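Local structure of serpin-ZX (Arabidopsis thaliana, 3LE2) at residues A[235-249]-A[364-378]. The protein inhibits target proteases, among them metacaspase-9 and RD21A, by offering a reactive-centre loop whose cleavage traps the enzyme covalently, and so restrains programmed cell death. Numbering follows the deposited sequence.
With ACT (acetate ion), chain C.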
ATOM      1  N   GLN A 235     -13.270   3.671  -7.823  1.00 25.55           N
ATOM      2  CA  GLN A 235     -12.997   2.544  -8.695  1.00 32.56           C
ATOM      3  C   GLN A 235     -11.617   1.974  -8.380  1.00 29.13           C
ATOM      4  O   GLN A 235     -10.592   2.569  -8.722  1.00 30.50           O
ATOM      5  CB  GLN A 235     -13.079   2.949 -10.172  1.00 42.33           C
ATOM      6  CG  GLN A 235     -12.662   1.806 -11.124  1.00 45.37           C
ATOM      7  CD  GLN A 235     -13.524   0.557 -10.950  1.00 52.69           C
ATOM      8  OE1 GLN A 235     -13.059  -0.492 -10.487  1.00 43.89           O
ATOM      9  NE2 GLN A 235     -14.798   0.674 -11.313  1.00 60.24           N
ATOM     10  N   PHE A 236     -11.592   0.818  -7.731  1.00 29.78           N
ATOM     11  CA  PHE A 236     -10.324   0.194  -7.384  1.00 30.89           C
ATOM     12  C   PHE A 236      -9.960  -0.826  -8.440  1.00 29.19           C
ATOM     13  O   PHE A 236     -10.832  -1.464  -9.018  1.00 26.71           O
ATOM     14  CB  PHE A 236     -10.427  -0.506  -6.031  1.00 28.58           C
ATOM     15  CG  PHE A 236     -10.732   0.415  -4.885  1.00 31.25           C
ATOM     16  CD1 PHE A 236     -12.029   0.553  -4.414  1.00 29.04           C
ATOM     17  CD2 PHE A 236      -9.718   1.131  -4.269  1.00 29.45           C
ATOM     18  CE1 PHE A 236     -12.311   1.395  -3.359  1.00 29.48           C
ATOM     19  CE2 PHE A 236      -9.989   1.971  -3.197  1.00 25.93           C
ATOM     20  CZ  PHE A 236     -11.285   2.103  -2.740  1.00 28.67           C
ATOM     21  N   SER A 237      -8.667  -0.972  -8.693  1.00 31.52           N
ATOM     22  CA  SER A 237      -8.160  -2.053  -9.536  1.00 26.32           C
ATOM     23  C   SER A 237      -6.833  -2.561  -8.981  1.00 24.05           C
ATOM     24  O   SER A 237      -6.156  -1.876  -8.206  1.00 23.83           O
ATOM     25  CB  SER A 237      -7.960  -1.582 -10.980  1.00 26.37           C
ATOM     26  OG  SER A 237      -9.136  -0.980 -11.475  1.00 32.60           O
ATOM     27  N   MET A 238      -6.466  -3.766  -9.382  1.00 24.74           N
ATOM     28  CA  MET A 238      -5.151  -4.296  -9.058  1.00 26.06           C
ATOM     29  C   MET A 238      -4.398  -4.445 -10.361  1.00 24.52           C
ATOM     30  O   MET A 238      -4.939  -4.923 -11.359  1.00 28.43           O
ATOM     31  CB  MET A 238      -5.232  -5.643  -8.302  1.00 24.36           C
ATOM     32  CG  MET A 238      -3.862  -6.312  -8.064  1.00 25.25           C
ATOM     33  SD  MET A 238      -3.926  -7.875  -7.160  1.00 31.30           S
ATOM     34  CE  MET A 238      -4.133  -7.272  -5.480  1.00 26.83           C
ATOM     35  N   TYR A 239      -3.151  -4.007 -10.355  1.00 21.49           N
ATOM     36  CA  TYR A 239      -2.330  -4.089 -11.537  1.00 22.26           C
ATOM     37  C   TYR A 239      -1.175  -5.038 -11.291  1.00 26.37           C
ATOM     38  O   TYR A 239      -0.583  -5.055 -10.193  1.00 25.41           O
ATOM     39  CB  TYR A 239      -1.837  -2.690 -11.937  1.00 25.81           C
ATOM     40  CG  TYR A 239      -2.980  -1.788 -12.353  1.00 27.92           C
ATOM     41  CD1 TYR A 239      -3.554  -1.893 -13.617  1.00 17.06           C
ATOM     42  CD2 TYR A 239      -3.509  -0.867 -11.466  1.00 24.69           C
ATOM     43  CE1 TYR A 239      -4.628  -1.093 -13.984  1.00 24.99           C
ATOM     44  CE2 TYR A 239      -4.557  -0.061 -11.823  1.00 32.26           C
ATOM     45  CZ  TYR A 239      -5.117  -0.169 -13.082  1.00 26.27           C
ATOM     46  OH  TYR A 239      -6.166   0.656 -13.401  1.00 28.15           O
ATOM     47  N   PHE A 240      -0.882  -5.838 -12.316  1.00 25.02           N
ATOM     48  CA  PHE A 240       0.207  -6.808 -12.287  1.00 31.54           C
ATOM     49  C   PHE A 240       1.240  -6.387 -13.314  1.00 29.98           C
ATOM     50  O   PHE A 240       0.903  -6.202 -14.480  1.00 22.99           O
ATOM     51  CB  PHE A 240      -0.302  -8.204 -12.644  1.00 31.48           C
ATOM     52  CG  PHE A 240      -1.357  -8.729 -11.708  1.00 28.53           C
ATOM     53  CD1 PHE A 240      -1.075  -9.769 -10.844  1.00 28.24           C
ATOM     54  CD2 PHE A 240      -2.633  -8.181 -11.700  1.00 29.44           C
ATOM     55  CE1 PHE A 240      -2.035 -10.258  -9.985  1.00 25.93           C
ATOM     56  CE2 PHE A 240      -3.599  -8.663 -10.843  1.00 34.79           C
ATOM     57  CZ  PHE A 240      -3.298  -9.703  -9.984  1.00 31.73           C
ATOM     58  N   TYR A 241       2.484  -6.226 -12.867  1.00 28.37           N
ATOM     59  CA  TYR A 241       3.578  -5.849 -13.741  1.00 26.03           C
ATOM     60  C   TYR A 241       4.522  -7.026 -13.874  1.00 28.00           C
ATOM     61  O   TYR A 241       5.273  -7.346 -12.946  1.00 29.78           O
ATOM     62  CB  TYR A 241       4.307  -4.610 -13.217  1.00 22.38           C
ATOM     63  CG  TYR A 241       3.366  -3.463 -12.937  1.00 25.52           C
ATOM     64  CD1 TYR A 241       3.274  -2.362 -13.804  1.00 33.58           C
ATOM     65  CD2 TYR A 241       2.555  -3.479 -11.807  1.00 26.99           C
ATOM     66  CE1 TYR A 241       2.392  -1.305 -13.538  1.00 30.55           C
ATOM     67  CE2 TYR A 241       1.678  -2.439 -11.531  1.00 29.32           C
ATOM     68  CZ  TYR A 241       1.596  -1.360 -12.389  1.00 30.16           C
ATOM     69  OH  TYR A 241       0.711  -0.354 -12.078  1.00 27.81           O
ATOM     70  N   LEU A 242       4.476  -7.649 -15.049  1.00 26.76           N
ATOM     71  CA  LEU A 242       5.129  -8.920 -15.307  1.00 26.19           C
ATOM     72  C   LEU A 242       6.311  -8.800 -16.280  1.00 27.02           C
ATOM     73  O   LEU A 242       6.121  -8.624 -17.475  1.00 27.89           O
ATOM     74  CB  LEU A 242       4.090  -9.890 -15.864  1.00 21.84           C
ATOM     75  CG  LEU A 242       4.461 -11.358 -16.071  1.00 32.93           C
ATOM     76  CD1 LEU A 242       4.726 -12.026 -14.737  1.00 28.20           C
ATOM     77  CD2 LEU A 242       3.347 -12.082 -16.826  1.00 24.78           C
ATOM     78  N   PRO A 243       7.546  -8.913 -15.767  1.00 29.94           N
ATOM     79  CA  PRO A 243       8.723  -8.900 -16.641  1.00 22.38           C
ATOM     80  C   PRO A 243       8.639 -10.043 -17.638  1.00 27.40           C
ATOM     81  O   PRO A 243       8.053 -11.072 -17.311  1.00 27.74           O
ATOM     82  CB  PRO A 243       9.879  -9.179 -15.680  1.00 24.66           C
ATOM     83  CG  PRO A 243       9.354  -8.860 -14.327  1.00 26.81           C
ATOM     84  CD  PRO A 243       7.900  -9.182 -14.365  1.00 26.48           C
ATOM     85  N   ASP A 244       9.205  -9.872 -18.829  1.00 26.19           N
ATOM     86  CA  ASP A 244       9.284 -10.976 -19.779  1.00 31.67           C
ATOM     87  C   ASP A 244      10.166 -12.083 -19.207  1.00 33.67           C
ATOM     88  O   ASP A 244       9.829 -13.261 -19.301  1.00 34.43           O
ATOM     89  CB  ASP A 244       9.838 -10.501 -21.130  1.00 30.62           C
ATOM     90  CG  ASP A 244       8.899  -9.522 -21.838  1.00 34.53           C
ATOM     91  OD1 ASP A 244       7.743  -9.371 -21.393  1.00 33.76           O
ATOM     92  OD2 ASP A 244       9.313  -8.908 -22.837  1.00 34.49           O
ATOM     93  N   ALA A 245      11.293 -11.697 -18.609  1.00 29.47           N
ATOM     94  CA  ALA A 245      12.243 -12.664 -18.043  1.00 35.35           C
ATOM     95  C   ALA A 245      11.859 -13.147 -16.630  1.00 34.22           C
ATOM     96  O   ALA A 245      11.416 -12.362 -15.781  1.00 32.02           O
ATOM     97  CB  ALA A 245      13.669 -12.086 -18.055  1.00 28.47           C
ATOM     98  N   ASN A 246      12.038 -14.445 -16.387  1.00 32.18           N
ATOM     99  CA  ASN A 246      11.713 -15.043 -15.096  1.00 32.74           C
ATOM    100  C   ASN A 246      12.356 -14.291 -13.924  1.00 27.87           C
ATOM    101  O   ASN A 246      11.761 -14.144 -12.865  1.00 32.06           O
ATOM    102  CB  ASN A 246      12.115 -16.522 -15.065  1.00 28.17           C
ATOM    103  CG  ASN A 246      11.190 -17.402 -15.884  1.00 35.18           C
ATOM    104  OD1 ASN A 246      10.092 -16.999 -16.261  1.00 40.33           O
ATOM    105  ND2 ASN A 246      11.634 -18.619 -16.160  1.00 39.44           N
ATOM    106  N   ASN A 247      13.565 -13.795 -14.129  1.00 28.13           N
ATOM    107  CA  ASN A 247      14.258 -13.060 -13.087  1.00 33.90           C
ATOM    108  C   ASN A 247      14.261 -11.558 -13.346  1.00 33.93           C
ATOM    109  O   ASN A 247      15.150 -10.859 -12.865  1.00 38.03           O
ATOM    110  CB  ASN A 247      15.706 -13.557 -12.974  1.00 40.53           C
ATOM    111  CG  ASN A 247      16.518 -13.262 -14.227  1.00 46.12           C
ATOM    112  OD1 ASN A 247      15.957 -12.975 -15.283  1.00 51.66           O
ATOM    113  ND2 ASN A 247      17.840 -13.320 -14.113  1.00 48.80           N
ATOM    114  N   GLY A 248      13.274 -11.056 -14.095  1.00 30.31           N
ATOM    115  CA  GLY A 248      13.329  -9.678 -14.547  1.00 28.02           C
ATOM    116  C   GLY A 248      12.872  -8.647 -13.534  1.00 32.06           C
ATOM    117  O   GLY A 248      13.000  -7.436 -13.764  1.00 32.37           O
ATOM    118  N   LEU A 249      12.336  -9.118 -12.412  1.00 27.83           N
ATOM    119  CA  LEU A 249      11.663  -8.230 -11.472  1.00 27.20           C
ATOM    120  C   LEU A 249      12.510  -7.026 -11.086  1.00 25.25           C
ATOM    121  O   LEU A 249      12.067  -5.886 -11.173  1.00 27.98           O
ATOM    122  CB  LEU A 249      11.204  -8.983 -10.207  1.00 36.79           C
ATOM    123  CG  LEU A 249      10.230  -8.205  -9.304  1.00 30.90           C
ATOM    124  CD1 LEU A 249       9.134  -7.601 -10.165  1.00 30.12           C
ATOM    125  CD2 LEU A 249       9.616  -9.094  -8.240  1.00 24.98           C
ATOM    126  N   PHE A 364      -0.654 -13.634 -21.041  1.00 34.88           N
ATOM    127  CA  PHE A 364      -0.216 -13.087 -19.782  1.00 30.75           C
ATOM    128  C   PHE A 364      -0.149 -14.274 -18.817  1.00 34.58           C
ATOM    129  O   PHE A 364      -1.156 -14.690 -18.247  1.00 32.30           O
ATOM    130  CB  PHE A 364      -1.179 -12.006 -19.293  1.00 23.40           C
ATOM    131  CG  PHE A 364      -0.663 -11.231 -18.114  1.00 25.57           C
ATOM    132  CD1 PHE A 364       0.018 -10.036 -18.297  1.00 26.97           C
ATOM    133  CD2 PHE A 364      -0.840 -11.708 -16.822  1.00 28.75           C
ATOM    134  CE1 PHE A 364       0.512  -9.323 -17.214  1.00 22.81           C
ATOM    135  CE2 PHE A 364      -0.359 -11.003 -15.727  1.00 27.83           C
ATOM    136  CZ  PHE A 364       0.320  -9.806 -15.929  1.00 28.18           C
ATOM    137  N   VAL A 365       1.040 -14.845 -18.673  1.00 30.67           N
ATOM    138  CA  VAL A 365       1.218 -16.028 -17.832  1.00 36.64           C
ATOM    139  C   VAL A 365       2.167 -15.707 -16.685  1.00 31.74           C
ATOM    140  O   VAL A 365       3.375 -15.610 -16.874  1.00 30.80           O
ATOM    141  CB  VAL A 365       1.735 -17.227 -18.650  1.00 39.07           C
ATOM    142  CG1 VAL A 365       2.033 -18.427 -17.731  1.00 35.37           C
ATOM    143  CG2 VAL A 365       0.720 -17.596 -19.731  1.00 29.90           C
ATOM    144  N   ALA A 366       1.608 -15.513 -15.501  1.00 28.62           N
ATOM    145  CA  ALA A 366       2.388 -14.989 -14.394  1.00 30.31           C
ATOM    146  C   ALA A 366       2.986 -16.130 -13.582  1.00 35.71           C
ATOM    147  O   ALA A 366       2.673 -16.311 -12.403  1.00 33.39           O
ATOM    148  CB  ALA A 366       1.525 -14.105 -13.519  1.00 27.19           C
ATOM    149  N   ASP A 367       3.847 -16.905 -14.228  1.00 34.02           N
ATOM    150  CA  ASP A 367       4.466 -18.044 -13.585  1.00 30.94           C
ATOM    151  C   ASP A 367       5.844 -17.675 -13.067  1.00 31.96           C
ATOM    152  O   ASP A 367       6.712 -18.531 -12.917  1.00 29.06           O
ATOM    153  CB  ASP A 367       4.569 -19.202 -14.571  1.00 31.02           C
ATOM    154  CG  ASP A 367       5.459 -18.880 -15.747  1.00 37.88           C
ATOM    155  OD1 ASP A 367       5.880 -17.710 -15.884  1.00 35.09           O
ATOM    156  OD2 ASP A 367       5.743 -19.795 -16.544  1.00 39.73           O
ATOM    157  N   HIS A 368       6.047 -16.388 -12.814  1.00 32.86           N
ATOM    158  CA  HIS A 368       7.291 -15.916 -12.223  1.00 29.87           C
ATOM    159  C   HIS A 368       7.017 -14.580 -11.540  1.00 30.35           C
ATOM    160  O   HIS A 368       5.928 -14.038 -11.685  1.00 28.25           O
ATOM    161  CB  HIS A 368       8.396 -15.817 -13.275  1.00 29.64           C
ATOM    162  CG  HIS A 368       8.005 -15.037 -14.489  1.00 34.50           C
ATOM    163  ND1 HIS A 368       7.173 -15.546 -15.465  1.00 35.22           N
ATOM    164  CD2 HIS A 368       8.344 -13.789 -14.897  1.00 35.34           C
ATOM    165  CE1 HIS A 368       7.008 -14.645 -16.417  1.00 25.16           C
ATOM    166  NE2 HIS A 368       7.709 -13.570 -16.098  1.00 29.60           N
ATOM    167  N   PRO A 369       7.983 -14.068 -10.758  1.00 30.97           N
ATOM    168  CA  PRO A 369       7.744 -12.869  -9.939  1.00 31.62           C
ATOM    169  C   PRO A 369       7.300 -11.619 -10.698  1.00 29.41           C
ATOM    170  O   PRO A 369       7.834 -11.276 -11.750  1.00 29.41           O
ATOM    171  CB  PRO A 369       9.091 -12.639  -9.256  1.00 24.37           C
ATOM    172  CG  PRO A 369       9.639 -14.029  -9.120  1.00 31.13           C
ATOM    173  CD  PRO A 369       9.263 -14.706 -10.417  1.00 26.73           C
ATOM    174  N   PHE A 370       6.316 -10.939 -10.121  1.00 30.95           N
ATOM    175  CA  PHE A 370       5.729  -9.752 -10.708  1.00 30.51           C
ATOM    176  C   PHE A 370       5.480  -8.722  -9.621  1.00 32.51           C
ATOM    177  O   PHE A 370       5.457  -9.065  -8.435  1.00 27.31           O
ATOM    178  CB  PHE A 370       4.421 -10.098 -11.431  1.00 28.59           C
ATOM    179  CG  PHE A 370       3.444 -10.927 -10.610  1.00 24.93           C
ATOM    180  CD1 PHE A 370       3.501 -12.314 -10.628  1.00 24.07           C
ATOM    181  CD2 PHE A 370       2.433 -10.320  -9.881  1.00 22.34           C
ATOM    182  CE1 PHE A 370       2.591 -13.091  -9.892  1.00 24.78           C
ATOM    183  CE2 PHE A 370       1.516 -11.087  -9.142  1.00 25.19           C
ATOM    184  CZ  PHE A 370       1.595 -12.478  -9.154  1.00 23.14           C
ATOM    185  N   LEU A 371       5.323  -7.463 -10.024  1.00 25.75           N
ATOM    186  CA  LEU A 371       4.948  -6.417  -9.090  1.00 23.53           C
ATOM    187  C   LEU A 371       3.448  -6.306  -9.027  1.00 25.21           C
ATOM    188  O   LEU A 371       2.744  -6.744  -9.935  1.00 24.64           O
ATOM    189  CB  LEU A 371       5.512  -5.059  -9.501  1.00 21.13           C
ATOM    190  CG  LEU A 371       6.998  -4.841  -9.261  1.00 40.81           C
ATOM    191  CD1 LEU A 371       7.415  -3.499  -9.825  1.00 35.89           C
ATOM    192  CD2 LEU A 371       7.310  -4.942  -7.760  1.00 30.66           C
ATOM    193  N   LEU A 372       2.968  -5.725  -7.931  0.59 26.46           N
ATOM    194  CA  LEU A 372       1.549  -5.521  -7.684  0.59 26.55           C
ATOM    195  C   LEU A 372       1.317  -4.081  -7.286  0.59 24.89           C
ATOM    196  O   LEU A 372       2.091  -3.515  -6.511  0.59 25.16           O
ATOM    197  CB  LEU A 372       1.076  -6.390  -6.516  0.59 29.61           C
ATOM    198  CG  LEU A 372       0.934  -7.896  -6.690  0.59 32.27           C
ATOM    199  CD1 LEU A 372       0.409  -8.490  -5.389  0.59 25.84           C
ATOM    200  CD2 LEU A 372       0.004  -8.193  -7.847  0.59 24.51           C
ATOM    201  N   VAL A 373       0.233  -3.500  -7.791  1.00 23.79           N
ATOM    202  CA  VAL A 373      -0.186  -2.162  -7.382  1.00 23.95           C
ATOM    203  C   VAL A 373      -1.721  -2.097  -7.286  1.00 26.35           C
ATOM    204  O   VAL A 373      -2.427  -2.532  -8.193  1.00 24.73           O
ATOM    205  CB  VAL A 373       0.341  -1.065  -8.353  1.00 28.82           C
ATOM    206  CG1 VAL A 373      -0.195   0.310  -7.968  1.00 23.95           C
ATOM    207  CG2 VAL A 373       1.870  -1.058  -8.377  1.00 23.96           C
ATOM    208  N   VAL A 374      -2.233  -1.591  -6.171  1.00 24.43           N
ATOM    209  CA  VAL A 374      -3.668  -1.412  -6.018  1.00 26.68           C
ATOM    210  C   VAL A 374      -3.923   0.077  -5.944  1.00 26.39           C
ATOM    211  O   VAL A 374      -3.365   0.760  -5.097  1.00 27.19           O
ATOM    212  CB  VAL A 374      -4.244  -2.103  -4.755  1.00 29.73           C
ATOM    213  CG1 VAL A 374      -5.699  -1.670  -4.527  1.00 25.09           C
ATOM    214  CG2 VAL A 374      -4.149  -3.628  -4.866  1.00 22.04           C
ATOM    215  N   THR A 375      -4.754   0.579  -6.850  1.00 24.91           N
ATOM    216  CA  THR A 375      -4.992   2.005  -6.918  1.00 33.03           C
ATOM    217  C   THR A 375      -6.461   2.314  -6.990  1.00 33.57           C
ATOM    218  O   THR A 375      -7.277   1.504  -7.440  1.00 24.63           O
ATOM    219  CB  THR A 375      -4.408   2.613  -8.193  1.00 36.49           C
ATOM    220  OG1 THR A 375      -5.179   2.151  -9.305  1.00 47.17           O
ATOM    221  CG2 THR A 375      -2.970   2.189  -8.383  1.00 30.36           C
ATOM    222  N   GLU A 376      -6.783   3.524  -6.562  1.00 30.30           N
ATOM    223  CA  GLU A 376      -8.107   4.046  -6.738  1.00 24.92           C
ATOM    224  C   GLU A 376      -7.987   4.924  -7.984  1.00 31.08           C
ATOM    225  O   GLU A 376      -7.202   5.881  -8.022  1.00 30.20           O
ATOM    226  CB  GLU A 376      -8.545   4.799  -5.477  1.00 24.13           C
ATOM    227  CG  GLU A 376     -10.037   5.097  -5.412  1.00 34.14           C
ATOM    228  CD  GLU A 376     -10.462   6.114  -6.464  1.00 36.60           C
ATOM    229  OE1 GLU A 376      -9.942   7.250  -6.410  1.00 37.55           O
ATOM    230  OE2 GLU A 376     -11.290   5.776  -7.346  1.00 32.94           O
ATOM    231  N   ASN A 377      -8.732   4.555  -9.021  1.00 38.42           N
ATOM    232  CA  ASN A 377      -8.575   5.154 -10.350  1.00 35.30           C
ATOM    233  C   ASN A 377      -9.059   6.606 -10.505  1.00 31.55           C
ATOM    234  O   ASN A 377      -8.514   7.347 -11.314  1.00 35.22           O
ATOM    235  CB  ASN A 377      -9.201   4.248 -11.428  1.00 33.10           C
ATOM    236  CG  ASN A 377      -8.452   2.896 -11.585  1.00 51.27           C
ATOM    237  OD1 ASN A 377      -7.238   2.859 -11.832  1.00 41.27           O
ATOM    238  ND2 ASN A 377      -9.189   1.787 -11.459  1.00 43.60           N
ATOM    239  N   ILE A 378     -10.066   7.020  -9.739  1.00 34.90           N
ATOM    240  CA  ILE A 378     -10.560   8.397  -9.842  1.00 32.42           C
ATOM    241  C   ILE A 378      -9.517   9.412  -9.375  1.00 40.64           C
ATOM    242  O   ILE A 378      -9.265  10.423 -10.043  1.00 32.45           O
ATOM    243  CB  ILE A 378     -11.837   8.646  -9.005  1.00 37.38           C
ATOM    244  CG1 ILE A 378     -12.938   7.620  -9.313  1.00 37.66           C
ATOM    245  CG2 ILE A 378     -12.304  10.093  -9.174  1.00 31.87           C
ATOM    246  CD1 ILE A 378     -13.224   7.414 -10.767  1.00 40.49           C
TER
HETATM  247  C   ACT C 393      -8.145  -0.892 -15.685  1.00 50.92           C
HETATM  248  O   ACT C 393      -8.595  -1.548 -14.703  1.00 45.68           O
HETATM  249  OXT ACT C 393      -7.015  -1.230 -16.118  1.00 40.26           O
HETATM  250  CH3 ACT C 393      -8.917   0.231 -16.319  1.00 43.40           C
HETATM  251  O   HOH W   1      10.560 -11.499 -12.250  1.00 30.36           O
HETATM  252  O   HOH W   2       8.170 -18.554 -17.966  1.00 56.97           O
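Strands 236-243 and 370-376 run antiparallel, their axes 4.6 Å apart at closest, with Ser237-Thr375, Tyr239-Val373 and Tyr241-Leu371 as hydrogen-bonded pairs. Strands 220-226 and 382-388 flank them in the B sheet of the serpin fold. On the face carrying Phe236, Met238 and Phe240, apolar side chains suit the buried interior: Met238 CE packs against Val374 CG2 at 3.7 Å. Phe240 meets the Phe370 ring obliquely, the planes 42° apart.

The other face is partly polar. Asn377 uses both ends of its amide: ND2 donates in its own plane to Ser237 OG (2.8 Å), while OD1 accepts from Tyr239 OH (2.9 Å), reached at the edge of the phenol ring.

Near the C-terminal end of strand 236-243, Leu242 splits its methyls between two rings. With CG anti to the backbone N (chi1 -173°), CD2 sits almost centrally over Phe364, 3.9 Å from the centroid, and CD1 covers one face of His368. That imidazole spends both nitrogens in its own plane, NE2 giving a nearly straight bond to Pro243 O (2.8 Å, 168°) and ND1 one to Asp367 OD1 (2.6 Å). Proline's carbonyl and the aspartate thus fix the ring's rotation, and the neighbouring carboxylate would be expected to favour a protonated histidine, a polar tie between the end of strand 236-243 and the loop leading into strand 370-376.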